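Local coordinates for protein phosphoribosylaminoimidazole-succinocarboxamide synthase (PDB 2CNQ) that joins aspartate to carboxyaminoimidazole ribotide at the cost of ATP, forming SAICAR in the de novo synthesis of purines, at residues I120-I125 against G137-L142; Q146-K149 against E153-E156; P157-S162 against R189-L194. All coordinates share one frame; numbering follows the deposited sequence. Where two conformers were deposited one is given.

Interaction 1: residues I120-I125 against G137-L142; sequences IVRGYI and GTVHGL. With AMZ (aminoimidazole 4-carboxamide ribonucleotide), chain C.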
loop_
_atom_site.group_PDB
_atom_site.type_symbol
_atom_site.label_atom_id
_atom_site.label_comp_id
_atom_site.label_asym_id
_atom_site.label_seq_id
_atom_site.Cartn_x
_atom_site.Cartn_y
_atom_site.Cartn_z
ATOM N N ILE A 120 -9.573 -2.907 0.102
ATOM C CA ILE A 120 -9.637 -1.515 0.426
ATOM C C ILE A 120 -10.591 -1.321 1.555
ATOM O O ILE A 120 -11.680 -1.866 1.573
ATOM C CB ILE A 120 -10.055 -0.716 -0.770
ATOM C CG1 ILE A 120 -9.020 -0.842 -1.859
ATOM C CG2 ILE A 120 -10.319 0.719 -0.428
ATOM C CD1 ILE A 120 -9.544 -0.480 -3.206
ATOM N N VAL A 121 -10.178 -0.525 2.520
ATOM C CA VAL A 121 -11.031 -0.053 3.572
ATOM C C VAL A 121 -11.049 1.432 3.511
ATOM O O VAL A 121 -10.024 2.054 3.404
ATOM C CB VAL A 121 -10.571 -0.515 4.942
ATOM C CG1 VAL A 121 -11.525 0.003 5.992
ATOM C CG2 VAL A 121 -10.488 -1.995 4.993
ATOM N N ARG A 122 -12.246 1.976 3.585
ATOM C CA ARG A 122 -12.438 3.399 3.579
ATOM C C ARG A 122 -13.020 3.831 4.886
ATOM O O ARG A 122 -14.085 3.412 5.262
ATOM C CB ARG A 122 -13.348 3.818 2.478
ATOM C CG ARG A 122 -12.907 3.320 1.138
ATOM C CD ARG A 122 -13.878 3.744 0.082
ATOM N NE ARG A 122 -13.578 3.105 -1.169
ATOM C CZ ARG A 122 -12.758 3.578 -2.064
ATOM N NH1 ARG A 122 -12.244 4.769 -1.969
ATOM N NH2 ARG A 122 -12.468 2.824 -3.095
ATOM N N GLY A 123 -12.314 4.689 5.570
ATOM C CA GLY A 123 -12.870 5.331 6.731
ATOM C C GLY A 123 -13.570 6.608 6.421
ATOM O O GLY A 123 -14.420 7.058 7.185
ATOM N N TYR A 124 -13.214 7.208 5.308
ATOM C CA TYR A 124 -13.649 8.510 4.918
ATOM C C TYR A 124 -13.917 8.447 3.466
ATOM O O TYR A 124 -13.288 7.700 2.721
ATOM C CB TYR A 124 -12.569 9.529 5.174
ATOM C CG TYR A 124 -12.229 9.675 6.612
ATOM C CD1 TYR A 124 -11.502 8.708 7.275
ATOM C CD2 TYR A 124 -12.627 10.783 7.314
ATOM C CE1 TYR A 124 -11.203 8.854 8.595
ATOM C CE2 TYR A 124 -12.312 10.923 8.640
ATOM C CZ TYR A 124 -11.615 9.958 9.268
ATOM O OH TYR A 124 -11.280 10.068 10.578
ATOM N N ILE A 125 -14.865 9.252 3.027
ATOM C CA ILE A 125 -15.294 9.170 1.668
ATOM C C ILE A 125 -14.504 10.094 0.803
ATOM O O ILE A 125 -14.539 11.297 0.951
ATOM C CB ILE A 125 -16.794 9.366 1.567
ATOM C CG1 ILE A 125 -17.245 8.969 0.188
ATOM C CG2 ILE A 125 -17.276 10.749 1.948
ATOM C CD1 ILE A 125 -18.724 8.840 0.060
ATOM N N GLY A 137 -25.149 7.579 -4.274
ATOM C CA GLY A 137 -25.331 7.464 -2.843
ATOM C C GLY A 137 -24.862 6.149 -2.274
ATOM O O GLY A 137 -25.187 5.807 -1.147
ATOM N N THR A 138 -24.076 5.424 -3.062
ATOM C CA THR A 138 -23.509 4.170 -2.633
ATOM C C THR A 138 -22.018 4.243 -2.761
ATOM O O THR A 138 -21.463 5.094 -3.442
ATOM C CB THR A 138 -24.039 3.002 -3.465
ATOM O OG1 THR A 138 -23.778 3.265 -4.841
ATOM C CG2 THR A 138 -25.498 2.836 -3.250
ATOM N N VAL A 139 -21.370 3.269 -2.163
ATOM C CA VAL A 139 -19.952 3.069 -2.416
ATOM C C VAL A 139 -19.705 1.625 -2.778
ATOM O O VAL A 139 -20.095 0.790 -1.995
ATOM C CB VAL A 139 -19.159 3.477 -1.193
ATOM C CG1 VAL A 139 -17.705 3.153 -1.409
ATOM C CG2 VAL A 139 -19.361 4.969 -0.936
ATOM N N HIS A 140 -19.097 1.326 -3.950
ATOM C CA HIS A 140 -18.951 -0.063 -4.344
ATOM C C HIS A 140 -20.312 -0.732 -4.243
ATOM O O HIS A 140 -20.461 -1.882 -3.840
ATOM C CB HIS A 140 -17.907 -0.795 -3.531
ATOM C CG HIS A 140 -16.525 -0.298 -3.737
ATOM N ND1 HIS A 140 -15.492 -1.154 -3.998
ATOM C CD2 HIS A 140 -15.975 0.932 -3.709
ATOM C CE1 HIS A 140 -14.355 -0.477 -4.059
ATOM N NE2 HIS A 140 -14.619 0.801 -3.904
ATOM N N GLY A 141 -21.329 0.003 -4.675
ATOM C CA GLY A 141 -22.677 -0.499 -4.666
ATOM C C GLY A 141 -23.364 -0.542 -3.324
ATOM O O GLY A 141 -24.548 -0.831 -3.270
ATOM N N LEU A 142 -22.676 -0.176 -2.246
ATOM C CA LEU A 142 -23.228 -0.214 -0.905
ATOM C C LEU A 142 -23.935 1.097 -0.628
ATOM O O LEU A 142 -23.366 2.154 -0.758
ATOM C CB LEU A 142 -22.102 -0.331 0.112
ATOM C CG LEU A 142 -21.306 -1.620 0.017
ATOM C CD1 LEU A 142 -20.005 -1.450 0.737
ATOM C CD2 LEU A 142 -22.099 -2.776 0.586
HETATM O O5 AMZ C . -2.321 -0.284 -5.444
HETATM C C6 AMZ C . -3.501 -0.412 -5.690
HETATM N N2 AMZ C . -3.973 -1.228 -6.625
HETATM C C3A AMZ C . -4.497 0.324 -4.934
HETATM C C7A AMZ C . -4.240 1.240 -3.960
HETATM N N3 AMZ C . -3.096 1.651 -3.382
HETATM N N1 AMZ C . -5.825 0.227 -5.121
HETATM C C5 AMZ C . -6.385 1.056 -4.269
HETATM N N AMZ C . -5.427 1.696 -3.563
HETATM C C1 AMZ C . -5.659 2.629 -2.488
HETATM C C2 AMZ C . -5.600 4.070 -2.899
HETATM C C3 AMZ C . -6.491 4.727 -1.885
HETATM O O2 AMZ C . -5.720 4.883 -0.715
HETATM O O1 AMZ C . -4.262 4.521 -2.882
HETATM O O AMZ C . -6.982 2.426 -2.077
HETATM C C AMZ C . -7.555 3.661 -1.676
HETATM C C4 AMZ C . -8.823 3.906 -2.426
HETATM O O3 AMZ C . -8.496 4.290 -3.751
HETATM P P AMZ C . -9.674 4.783 -4.707
HETATM O OP1 AMZ C . -10.503 3.589 -5.048
HETATM O O4 AMZ C . -8.944 5.334 -5.909
HETATM O OP2 AMZ C . -10.490 5.815 -4.000
#
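Arg122 NH2 is held by two acceptors at once, phosphate oxygen OP1 of the bound aminoimidazole carboxamide ribonucleotide (AMZ) and NE2 of His140. The bond from Arg122 NH2 to AMZ OP1, 2.9 Å long, is nearly straight at 172°. Arg122 NH1 gives an equally short one to AMZ OP2, so that the two terminal nitrogens grip two oxygens of one phosphate in a bidentate fork, with the phosphorus in the guanidinium plane. The bond from Arg122 NH2 to His140 NE2 measures 3.1 Å and is more bent, at 144°; the two planes are well turned against each other, NH2 lying somewhat out of the imidazole plane and NE2 out of the guanidinium plane. On the far side of the ring, His140 ND1 is bonded to the carbonyl oxygen of Ile174.

Arg122 reaches the phosphate as an extended chain from CG to NE, with CG anti to the carbonyl carbon (chi1 -54°). Ile120 CG2 lies over one guanidinium face toward its rim, while Ile120 CD1 approaches C5 of the ligand's imidazole at 3.7 Å. Val139 CG1 lies 4.1 Å from Arg122 NE and also touches CD; its other methyl, CG2, meets Ile125 CD1 at 4.0 Å. The Val139 contacts join the end of strand 113-122 and the residues just after it to the hairpin that follows helix 127-136; the type I' turn of this hairpin, Val139 to Leu142, carries His140.

Asp215, Ser128, Arg242, Arg264 and Asp171 also hydrogen-bond the nucleotide. With NE2 accepting from arginine and ND1 facing a carbonyl, the geometry is consistent with a neutral imidazole protonated at ND1, which would help to fix the rotation of the Arg122 guanidinium that faces the phosphate.

Interaction 2: residues Q146-K149 against E153-E156; sequences QGLK and EFPE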
loop_
_atom_site.group_PDB
_atom_site.type_symbol
_atom_site.label_atom_id
_atom_site.label_comp_id
_atom_site.label_asym_id
_atom_site.label_seq_id
_atom_site.Cartn_x
_atom_site.Cartn_y
_atom_site.Cartn_z
ATOM N N GLN A 146 -27.344 9.496 3.541
ATOM C CA GLN A 146 -27.462 10.682 2.762
ATOM C C GLN A 146 -26.720 11.775 3.452
ATOM O O GLN A 146 -26.607 11.796 4.661
ATOM C CB GLN A 146 -28.899 11.059 2.647
ATOM C CG GLN A 146 -29.112 12.180 1.747
ATOM C CD GLN A 146 -30.545 12.437 1.564
ATOM O OE1 GLN A 146 -31.311 11.522 1.272
ATOM N NE2 GLN A 146 -30.951 13.676 1.730
ATOM N N GLY A 147 -26.221 12.698 2.662
ATOM C CA GLY A 147 -25.677 13.917 3.170
ATOM C C GLY A 147 -24.227 13.880 3.555
ATOM O O GLY A 147 -23.750 14.815 4.146
ATOM N N LEU A 148 -23.511 12.816 3.226
ATOM C CA LEU A 148 -22.083 12.837 3.450
ATOM C C LEU A 148 -21.475 13.902 2.601
ATOM O O LEU A 148 -21.771 14.063 1.434
ATOM C CB LEU A 148 -21.455 11.572 2.927
ATOM C CG LEU A 148 -21.946 10.306 3.545
ATOM C CD1 LEU A 148 -21.338 9.156 2.778
ATOM C CD2 LEU A 148 -21.540 10.284 4.998
ATOM N N LYS A 149 -20.552 14.602 3.181
ATOM C CA LYS A 149 -19.790 15.581 2.466
ATOM C C LYS A 149 -18.444 15.025 2.120
ATOM O O LYS A 149 -17.997 14.048 2.684
ATOM C CB LYS A 149 -19.703 16.835 3.289
ATOM C CG LYS A 149 -21.057 17.498 3.529
ATOM C CD LYS A 149 -21.764 17.886 2.246
ATOM C CE LYS A 149 -23.050 18.625 2.557
ATOM N NZ LYS A 149 -23.783 19.027 1.341
ATOM N N GLU A 153 -16.134 11.284 7.315
ATOM C CA GLU A 153 -15.992 9.990 7.864
ATOM C C GLU A 153 -17.252 9.194 7.653
ATOM O O GLU A 153 -18.344 9.694 7.890
ATOM C CB GLU A 153 -15.692 10.112 9.351
ATOM C CG GLU A 153 -15.267 8.836 10.018
ATOM C CD GLU A 153 -14.547 9.057 11.336
ATOM O OE1 GLU A 153 -13.786 8.160 11.739
ATOM O OE2 GLU A 153 -14.732 10.118 11.958
ATOM N N PHE A 154 -17.115 7.953 7.228
ATOM C CA PHE A 154 -18.240 7.069 7.231
ATOM C C PHE A 154 -18.615 6.763 8.666
ATOM O O PHE A 154 -17.813 6.796 9.543
ATOM C CB PHE A 154 -17.891 5.778 6.549
ATOM C CG PHE A 154 -17.744 5.900 5.082
ATOM C CD1 PHE A 154 -18.847 6.024 4.270
ATOM C CD2 PHE A 154 -16.497 5.855 4.493
ATOM C CE1 PHE A 154 -18.711 6.097 2.919
ATOM C CE2 PHE A 154 -16.361 5.934 3.149
ATOM C CZ PHE A 154 -17.459 6.062 2.354
ATOM N N PRO A 155 -19.851 6.370 8.899
ATOM C CA PRO A 155 -20.211 5.979 10.258
ATOM C C PRO A 155 -19.347 4.892 10.816
ATOM O O PRO A 155 -18.989 4.909 11.981
ATOM C CB PRO A 155 -21.645 5.503 10.104
ATOM C CG PRO A 155 -22.140 6.157 8.899
ATOM C CD PRO A 155 -20.997 6.361 7.988
ATOM N N GLU A 156 -19.001 3.952 9.948
ATOM C CA GLU A 156 -18.060 2.917 10.261
ATOM C C GLU A 156 -17.202 2.732 9.037
ATOM O O GLU A 156 -17.660 2.917 7.940
ATOM C CB GLU A 156 -18.764 1.607 10.527
ATOM C CG GLU A 156 -19.620 1.592 11.747
ATOM C CD GLU A 156 -18.858 1.813 13.012
ATOM O OE1 GLU A 156 -17.650 1.536 13.049
ATOM O OE2 GLU A 156 -19.486 2.235 14.004
#
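Leu148 and Phe154 both set CG anti to the carbonyl carbon and beside the backbone N, with chi1 at -60° and -72°, and these torsions bring a leucine methyl to an aromatic ring. Although the bond from CA to CB of Phe154 points away from residues 146-149, the far part of its side chain swings back toward them. Leu148 CD1 meets the ring at Phe154 CE1, 4.0 Å away. The two side chains cross at about a right angle, and the methyl approaches the ring obliquely. The other methyl, Leu148 CD2, lies 4.4 Å from Glu153 O, a looser contact beside the strand.

The contact closes a short excursion of the chain between strand 142-143 and strand 153-159, the latter an outermost strand of the five-stranded mixed sheet. Here the backbone of Phe154 is bonded to Gly123, where the neighbouring strand 113-122 turns its corner. Ile125 and Gln144 also touch Phe154. The loop is also tied by polar bonds at its backbone: Leu148 N is bonded to the hydroxyl of Tyr133 on helix 127-136, and Lys149 N to Gln152 OE1.

Interaction 3: residues P157-S162 against R189-L194; sequences PIFTPS and RRVAEL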
loop_
_atom_site.group_PDB
_atom_site.type_symbol
_atom_site.label_atom_id
_atom_site.label_comp_id
_atom_site.label_asym_id
_atom_site.label_seq_id
_atom_site.Cartn_x
_atom_site.Cartn_y
_atom_site.Cartn_z
ATOM N N PRO A 157 -15.954 2.346 9.204
ATOM C CA PRO A 157 -15.167 2.086 8.004
ATOM C C PRO A 157 -15.747 0.962 7.226
ATOM O O PRO A 157 -16.335 0.062 7.801
ATOM C CB PRO A 157 -13.808 1.708 8.575
ATOM C CG PRO A 157 -13.797 2.319 9.918
ATOM C CD PRO A 157 -15.188 2.144 10.426
ATOM N N ILE A 158 -15.563 1.018 5.925
ATOM C CA ILE A 158 -16.169 0.064 5.070
ATOM C C ILE A 158 -15.166 -0.610 4.192
ATOM O O ILE A 158 -14.273 -0.006 3.618
ATOM C CB ILE A 158 -17.281 0.665 4.270
ATOM C CG1 ILE A 158 -16.897 1.884 3.484
ATOM C CG2 ILE A 158 -18.454 0.966 5.224
ATOM C CD1 ILE A 158 -17.944 2.324 2.537
ATOM N N PHE A 159 -15.329 -1.917 4.092
ATOM C CA PHE A 159 -14.634 -2.728 3.135
ATOM C C PHE A 159 -15.234 -2.512 1.776
ATOM O O PHE A 159 -16.408 -2.718 1.565
ATOM C CB PHE A 159 -14.794 -4.163 3.561
ATOM C CG PHE A 159 -14.393 -5.158 2.525
ATOM C CD1 PHE A 159 -15.321 -6.057 2.056
ATOM C CD2 PHE A 159 -13.103 -5.257 2.070
ATOM C CE1 PHE A 159 -14.952 -7.050 1.187
ATOM C CE2 PHE A 159 -12.753 -6.219 1.165
ATOM C CZ PHE A 159 -13.683 -7.125 0.739
ATOM N N THR A 160 -14.395 -2.090 0.847
ATOM C CA THR A 160 -14.823 -1.759 -0.478
ATOM C C THR A 160 -13.834 -2.369 -1.435
ATOM O O THR A 160 -12.866 -1.756 -1.827
ATOM C CB THR A 160 -14.972 -0.277 -0.672
ATOM O OG1 THR A 160 -13.709 0.361 -0.556
ATOM C CG2 THR A 160 -15.898 0.326 0.325
ATOM N N PRO A 161 -14.012 -3.615 -1.781
ATOM C CA PRO A 161 -12.992 -4.305 -2.550
ATOM C C PRO A 161 -12.909 -3.836 -3.948
ATOM O O PRO A 161 -13.866 -3.381 -4.522
ATOM C CB PRO A 161 -13.432 -5.752 -2.491
ATOM C CG PRO A 161 -14.910 -5.664 -2.289
ATOM C CD PRO A 161 -15.131 -4.468 -1.421
ATOM N N SER A 162 -11.742 -4.035 -4.522
ATOM C CA SER A 162 -11.597 -3.945 -5.933
ATOM C C SER A 162 -10.958 -5.201 -6.431
ATOM O O SER A 162 -10.317 -5.930 -5.708
ATOM C CB SER A 162 -10.824 -2.705 -6.297
ATOM O OG SER A 162 -9.477 -2.973 -6.301
ATOM N N ARG A 189 -16.267 -12.386 3.888
ATOM C CA ARG A 189 -16.683 -11.745 5.099
ATOM C C ARG A 189 -15.511 -11.663 6.052
ATOM O O ARG A 189 -15.341 -10.656 6.699
ATOM C CB ARG A 189 -17.813 -12.506 5.742
ATOM C CG ARG A 189 -18.344 -11.759 6.956
ATOM C CD ARG A 189 -19.335 -12.574 7.665
ATOM N NE ARG A 189 -20.000 -11.873 8.741
ATOM C CZ ARG A 189 -21.168 -11.271 8.631
ATOM N NH1 ARG A 189 -21.682 -10.683 9.691
ATOM N NH2 ARG A 189 -21.818 -11.249 7.489
ATOM N N ARG A 190 -14.722 -12.711 6.155
ATOM C CA ARG A 190 -13.595 -12.678 7.030
ATOM C C ARG A 190 -12.639 -11.599 6.611
ATOM O O ARG A 190 -12.087 -10.903 7.434
ATOM C CB ARG A 190 -12.871 -13.993 7.028
ATOM C CG ARG A 190 -13.613 -15.075 7.719
ATOM C CD ARG A 190 -12.972 -16.394 7.485
ATOM N NE ARG A 190 -11.639 -16.430 8.043
ATOM C CZ ARG A 190 -10.692 -17.286 7.695
ATOM N NH1 ARG A 190 -10.894 -18.172 6.741
ATOM N NH2 ARG A 190 -9.525 -17.243 8.313
ATOM N N VAL A 191 -12.411 -11.479 5.320
ATOM C CA VAL A 191 -11.570 -10.452 4.779
ATOM C C VAL A 191 -12.119 -9.105 5.156
ATOM O O VAL A 191 -11.376 -8.247 5.632
ATOM C CB VAL A 191 -11.495 -10.597 3.271
ATOM C CG1 VAL A 191 -10.966 -9.362 2.609
ATOM C CG2 VAL A 191 -10.678 -11.813 2.921
ATOM N N ALA A 192 -13.388 -8.892 4.957
ATOM C CA ALA A 192 -13.963 -7.621 5.252
ATOM C C ALA A 192 -13.811 -7.263 6.687
ATOM O O ALA A 192 -13.465 -6.152 7.033
ATOM C CB ALA A 192 -15.438 -7.657 4.919
ATOM N N GLU A 193 -14.099 -8.206 7.545
ATOM C CA GLU A 193 -14.081 -7.894 8.935
ATOM C C GLU A 193 -12.688 -7.668 9.419
ATOM O O GLU A 193 -12.461 -6.769 10.189
ATOM C CB GLU A 193 -14.762 -8.965 9.722
ATOM C CG GLU A 193 -16.233 -8.945 9.453
ATOM C CD GLU A 193 -16.996 -9.860 10.324
ATOM O OE1 GLU A 193 -18.222 -9.788 10.282
ATOM O OE2 GLU A 193 -16.380 -10.667 11.028
ATOM N N LEU A 194 -11.750 -8.453 8.951
ATOM C CA LEU A 194 -10.398 -8.294 9.385
ATOM C C LEU A 194 -9.875 -6.988 8.868
ATOM O O LEU A 194 -9.213 -6.264 9.574
ATOM C CB LEU A 194 -9.555 -9.426 8.873
ATOM C CG LEU A 194 -8.078 -9.332 9.183
ATOM C CD1 LEU A 194 -7.856 -9.280 10.673
ATOM C CD2 LEU A 194 -7.360 -10.487 8.581
#
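Phe159 leans on the flank of helix 185-209, beginning with its CB, which lies 3.8 Å from Ala192 CB. Next along the side chain, CG lies 3.6 Å from Ala192 CB. The closest approach comes at CD1, only 3.3 Å from Ala192 CB, a tight carbon-carbon contact, and CE1 still touches that methyl. On the other rim of the ring CD2 reaches toward Ala192 CA, while CE2 meets Val191 CG1 at 3.9 Å and CZ touches the same methyl, which comes in obliquely. With CG anti to the backbone N (chi1 167°), the ring is carried out from the strand onto the helix.

The ring is sandwiched: Ala192 CA stands over one face, offset toward the rim, and Pro161 CD lies 3.6 Å above the opposite face, over its centre. Replacing Phe159 with an alanine would probably open a gap between Pro161 and Ala192 and leave Val191 CG1 without its aromatic partner.

The small side chain of Ala192 is consistent with the close approach of strand and helix, Phe159 CA and Ala192 CA being 5.4 Å apart. Val191 also packs on Ile115 of strand 113-122, and Pro176 of helix 176-183 adjoins Phe159, so the aromatic ring sits where the outermost strand 153-159 meets two helices, while the backbone of its neighbours Ile158 and Thr160 pairs with strand 113-122.

Overall arrangement
All three contacts are largely buried, but only interaction 1 reaches the substrate site, and its chemistry is mainly polar and charged, with a small apolar part. Interactions 2 and 3 are apolar, and both use strand 153-159: interaction 2 joins its start to the preceding loop, interaction 3 its later part to helix 185-209. Interaction 2 lies farthest from the centre of the chain, among exposed loop residues; interaction 3 lies nearest it. Strand 113-122, which supplies residues 120-122 to interaction 1, pairs with strand 153-159, so the three meet on one sheet. Backbone bonds between the two strands, Arg122 to Ile158 among them, link interaction 1 to the other two, whose centres are about 17 Å apart.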